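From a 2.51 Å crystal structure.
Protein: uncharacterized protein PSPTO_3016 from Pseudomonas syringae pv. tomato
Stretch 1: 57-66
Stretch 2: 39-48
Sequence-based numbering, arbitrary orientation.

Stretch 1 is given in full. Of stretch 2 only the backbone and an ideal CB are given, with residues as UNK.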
# COMPACT_ATOMS: atom_id res chain seq x y z
N LYS A 57 14.81 0.65 -12.67
CA LYS A 57 14.18 -0.58 -12.23
C LYS A 57 12.74 -0.34 -11.78
O LYS A 57 12.37 0.79 -11.49
CB LYS A 57 14.96 -1.12 -11.05
CG LYS A 57 14.94 -0.19 -9.88
CD LYS A 57 15.24 -0.97 -8.60
CE LYS A 57 15.16 -0.04 -7.38
NZ LYS A 57 15.15 -0.77 -6.06
N ARG A 58 11.94 -1.40 -11.72
CA ARG A 58 10.55 -1.29 -11.25
C ARG A 58 10.55 -1.66 -9.75
O ARG A 58 11.52 -2.24 -9.23
CB ARG A 58 9.62 -2.27 -11.98
CG ARG A 58 9.90 -2.58 -13.46
CD ARG A 58 9.02 -1.77 -14.37
NE ARG A 58 7.67 -1.69 -13.86
CZ ARG A 58 6.71 -0.93 -14.41
NH1 ARG A 58 6.96 -0.19 -15.48
NH2 ARG A 58 5.50 -0.90 -13.88
N VAL A 59 9.45 -1.34 -9.07
CA VAL A 59 9.26 -1.67 -7.64
C VAL A 59 7.78 -2.02 -7.34
O VAL A 59 6.87 -1.57 -8.05
CB VAL A 59 9.66 -0.49 -6.70
CG1 VAL A 59 11.17 -0.29 -6.73
CG2 VAL A 59 8.95 0.78 -7.11
N ASP A 60 7.53 -2.84 -6.33
CA ASP A 60 6.16 -3.16 -5.95
C ASP A 60 5.89 -2.43 -4.65
O ASP A 60 6.62 -2.62 -3.68
CB ASP A 60 5.97 -4.67 -5.76
CG ASP A 60 5.48 -5.36 -7.03
OD1 ASP A 60 5.64 -4.76 -8.12
OD2 ASP A 60 4.96 -6.49 -6.92
N VAL A 61 4.84 -1.62 -4.64
CA VAL A 61 4.48 -0.82 -3.47
C VAL A 61 3.00 -0.97 -3.11
O VAL A 61 2.19 -1.37 -3.94
CB VAL A 61 4.82 0.71 -3.73
CG1 VAL A 61 6.24 0.83 -4.26
CG2 VAL A 61 3.84 1.33 -4.74
N ILE A 62 2.66 -0.68 -1.86
CA ILE A 62 1.27 -0.72 -1.44
C ILE A 62 0.96 0.62 -0.80
O ILE A 62 1.79 1.19 -0.08
CB ILE A 62 0.95 -1.80 -0.40
CG1 ILE A 62 1.94 -1.71 0.75
CG2 ILE A 62 0.91 -3.16 -1.07
CD1 ILE A 62 1.56 -2.52 1.94
N ASP A 63 -0.23 1.13 -1.08
CA ASP A 63 -0.67 2.39 -0.53
C ASP A 63 -1.65 2.08 0.58
O ASP A 63 -2.56 1.27 0.40
CB ASP A 63 -1.31 3.24 -1.61
CG ASP A 63 -0.29 4.08 -2.34
OD1 ASP A 63 0.87 3.62 -2.50
OD2 ASP A 63 -0.63 5.19 -2.78
N LEU A 64 -1.43 2.73 1.71
CA LEU A 64 -2.23 2.54 2.91
C LEU A 64 -2.71 3.88 3.44
O LEU A 64 -2.04 4.89 3.28
CB LEU A 64 -1.39 1.82 3.97
CG LEU A 64 -1.43 0.28 4.05
CD1 LEU A 64 -1.49 -0.35 2.68
CD2 LEU A 64 -0.22 -0.21 4.83
N LYS A 65 -3.88 3.90 4.08
CA LYS A 65 -4.41 5.15 4.61
C LYS A 65 -3.99 5.32 6.06
O LYS A 65 -4.00 4.38 6.84
CB LYS A 65 -5.93 5.15 4.52
CG LYS A 65 -6.62 6.48 4.78
CD LYS A 65 -8.14 6.28 4.71
CE LYS A 65 -8.83 7.36 3.88
NZ LYS A 65 -8.54 8.74 4.35
N VAL A 66 -3.60 6.53 6.42
CA VAL A 66 -3.18 6.78 7.79
C VAL A 66 -3.78 8.09 8.26
O VAL A 66 -4.42 8.80 7.48
CB VAL A 66 -1.64 6.85 7.91
CG1 VAL A 66 -1.01 5.57 7.35
CG2 VAL A 66 -1.10 8.05 7.17
N UNK A 39 -11.55 1.58 -0.33
CA UNK A 39 -10.20 1.05 -0.52
C UNK A 39 -9.40 1.27 0.73
O UNK A 39 -9.46 2.35 1.31
CB UNK A 39 -9.51 1.70 -1.72
N UNK A 40 -8.64 0.26 1.16
CA UNK A 40 -7.81 0.40 2.34
C UNK A 40 -6.39 -0.05 2.03
O UNK A 40 -5.51 -0.01 2.88
CB UNK A 40 -8.39 -0.40 3.51
N UNK A 41 -6.18 -0.45 0.78
CA UNK A 41 -4.89 -0.93 0.30
C UNK A 41 -4.82 -0.89 -1.24
O UNK A 41 -5.73 -1.38 -1.92
CB UNK A 41 -4.64 -2.35 0.81
N UNK A 42 -3.74 -0.31 -1.77
CA UNK A 42 -3.53 -0.20 -3.21
C UNK A 42 -2.17 -0.81 -3.57
O UNK A 42 -1.11 -0.25 -3.27
CB UNK A 42 -3.61 1.26 -3.66
N UNK A 43 -2.21 -1.97 -4.22
CA UNK A 43 -1.01 -2.67 -4.63
C UNK A 43 -0.68 -2.25 -6.05
O UNK A 43 -1.55 -2.28 -6.91
CB UNK A 43 -1.18 -4.19 -4.52
N UNK A 44 0.56 -1.85 -6.29
CA UNK A 44 0.99 -1.43 -7.62
C UNK A 44 2.42 -1.79 -7.92
O UNK A 44 3.26 -1.87 -7.04
CB UNK A 44 0.81 0.08 -7.78
N UNK A 45 2.69 -1.98 -9.21
CA UNK A 45 4.03 -2.27 -9.71
C UNK A 45 4.40 -1.01 -10.49
O UNK A 45 3.84 -0.77 -11.55
CB UNK A 45 4.09 -3.54 -10.56
N UNK A 46 5.33 -0.22 -9.97
CA UNK A 46 5.70 1.04 -10.64
C UNK A 46 7.19 1.26 -10.87
O UNK A 46 8.03 0.57 -10.28
CB UNK A 46 5.17 2.21 -9.82
N UNK A 47 7.54 2.22 -11.74
CA UNK A 47 8.94 2.53 -12.03
C UNK A 47 9.56 3.16 -10.78
O UNK A 47 9.02 4.12 -10.23
CB UNK A 47 9.06 3.46 -13.24
N UNK A 48 10.68 2.62 -10.31
CA UNK A 48 11.33 3.14 -9.12
C UNK A 48 11.36 4.68 -9.09
O UNK A 48 11.10 5.29 -8.05
CB UNK A 48 12.75 2.59 -9.03

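The two backbones run antiparallel, their strand axes 163° apart, and the positions of stretch 2 pair with stretch 1 in descending order.

Positions 39 and 40 are weakly determined: no atom of stretch 1 lies within 5.5 Å of either ideal CB, so many side chains would suit. They are Trp39 and Tyr40, and the CA-to-CB bond of Tyr40 points away.

At 41 the ideal CB is 4.2 Å from both Leu64 CD1 and Asp63 O. A small or modest apolar group fits; Ala41 is deposited, its CB 4.2 Å from Leu64 CD1.

Position 42 forms a hydrogen-bonded pair with Asp63 (42 N to Asp63 O 2.9 Å, Asp63 N to 42 O 2.7 Å). Its ideal CB is 3.7 Å from Asp63 CB, on the face shared with Val61 and Val59. The carboxylate there could favour a polar partner, yet an aliphatic one could pack against the methylene. Leu42 does the latter, CB to Asp63 CB 3.6 Å.

Position 43 points to the other face, its ideal CB 4.2 Å from Ile62 CG2, which favours an aliphatic residue. Leu43, chi1 t, brings CD1 to 3.6 Å from Ile62 CG2.

Position 44 N donates a hydrogen bond to Val61 O (2.9 Å), and Val61 N donates one to position 44 O (2.9 Å). The phi/psi of -146/152 is extended, and a flexible apolar chain could reach Val61 and Asp63. The residue is selenomethionine, Met44, whose CE lies 4.4 Å from Val61 CG2 and 3.6 Å from Asp63 OD1.

Position 45 has the strongest electrostatic cue. Its ideal CB is 4.5 Å from Arg58 NH2 but only 3.1 Å from Asp60 OD1, so an acid could answer the guanidinium, while a neutral polar group would avoid setting a second negative charge beside Asp60. Asp45 forms a salt bridge, OD2 to Arg58 NH2 3.0 Å; its OD1 sits 2.7 Å from Asp60 OD1, so one acid probably carries a proton, though the geometry does not settle it.

Position 46 hydrogen-bonds Val59 in both directions (46 N to Val59 O 2.8 Å, Val59 N to 46 O 2.7 Å). Val59 and Val61 offer methyls on its face, suiting a branched aliphatic. Ile46 places CG1 3.7 Å from Val59 CG2 and CD1 4.1 Å from Val61 CG2.

At 47 no amide hydrogen is needed for stretch 1, and phi of -68° admits proline among others. Pro47 CG lies over one face of the Arg58 guanidinium, 3.7 Å from Arg58 NH1.

Position 48 N donates a hydrogen bond to Lys57 O at 2.8 Å. Its ideal CB is 3.1 Å from Lys57 O, so a small residue suits: Ala48, CB 4.0 Å from Val59 CG1.

Stretch 2, residues 39-48: WYALLMDIPA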
# COMPACT_ATOMS: atom_id res chain seq x y z
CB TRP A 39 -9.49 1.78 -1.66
CG TRP A 39 -10.13 1.64 -3.00
CD1 TRP A 39 -11.33 1.04 -3.30
CD2 TRP A 39 -9.58 2.08 -4.25
NE1 TRP A 39 -11.56 1.08 -4.64
CE2 TRP A 39 -10.50 1.71 -5.25
CE3 TRP A 39 -8.41 2.75 -4.62
CZ2 TRP A 39 -10.28 2.00 -6.61
CZ3 TRP A 39 -8.19 3.03 -5.96
CH2 TRP A 39 -9.12 2.65 -6.93
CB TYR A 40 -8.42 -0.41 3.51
CG TYR A 40 -8.35 -1.92 3.39
CD1 TYR A 40 -7.18 -2.61 3.73
CD2 TYR A 40 -9.45 -2.66 2.95
CE1 TYR A 40 -7.10 -4.00 3.62
CE2 TYR A 40 -9.37 -4.06 2.84
CZ TYR A 40 -8.19 -4.72 3.17
OH TYR A 40 -8.08 -6.10 3.05
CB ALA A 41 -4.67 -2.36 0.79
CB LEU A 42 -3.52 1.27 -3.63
CG LEU A 42 -4.08 1.71 -4.99
CD1 LEU A 42 -3.47 3.06 -5.32
CD2 LEU A 42 -3.77 0.72 -6.10
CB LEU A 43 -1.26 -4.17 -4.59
CG LEU A 43 -0.16 -5.09 -5.08
CD1 LEU A 43 1.00 -4.98 -4.15
CD2 LEU A 43 -0.66 -6.50 -5.17
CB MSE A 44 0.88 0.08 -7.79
CG MSE A 44 -0.50 0.65 -7.68
SE MSE A 44 -0.43 2.61 -7.78
CE MSE A 44 -0.05 2.98 -5.93
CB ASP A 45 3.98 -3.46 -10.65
CG ASP A 45 5.29 -3.69 -11.36
OD1 ASP A 45 6.29 -3.99 -10.65
OD2 ASP A 45 5.32 -3.58 -12.60
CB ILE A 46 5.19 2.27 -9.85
CG1 ILE A 46 5.84 2.30 -8.46
CG2 ILE A 46 3.68 2.22 -9.73
CD1 ILE A 46 5.64 3.58 -7.70
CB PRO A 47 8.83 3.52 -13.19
CG PRO A 47 7.58 3.11 -13.88
CD PRO A 47 6.65 2.89 -12.72
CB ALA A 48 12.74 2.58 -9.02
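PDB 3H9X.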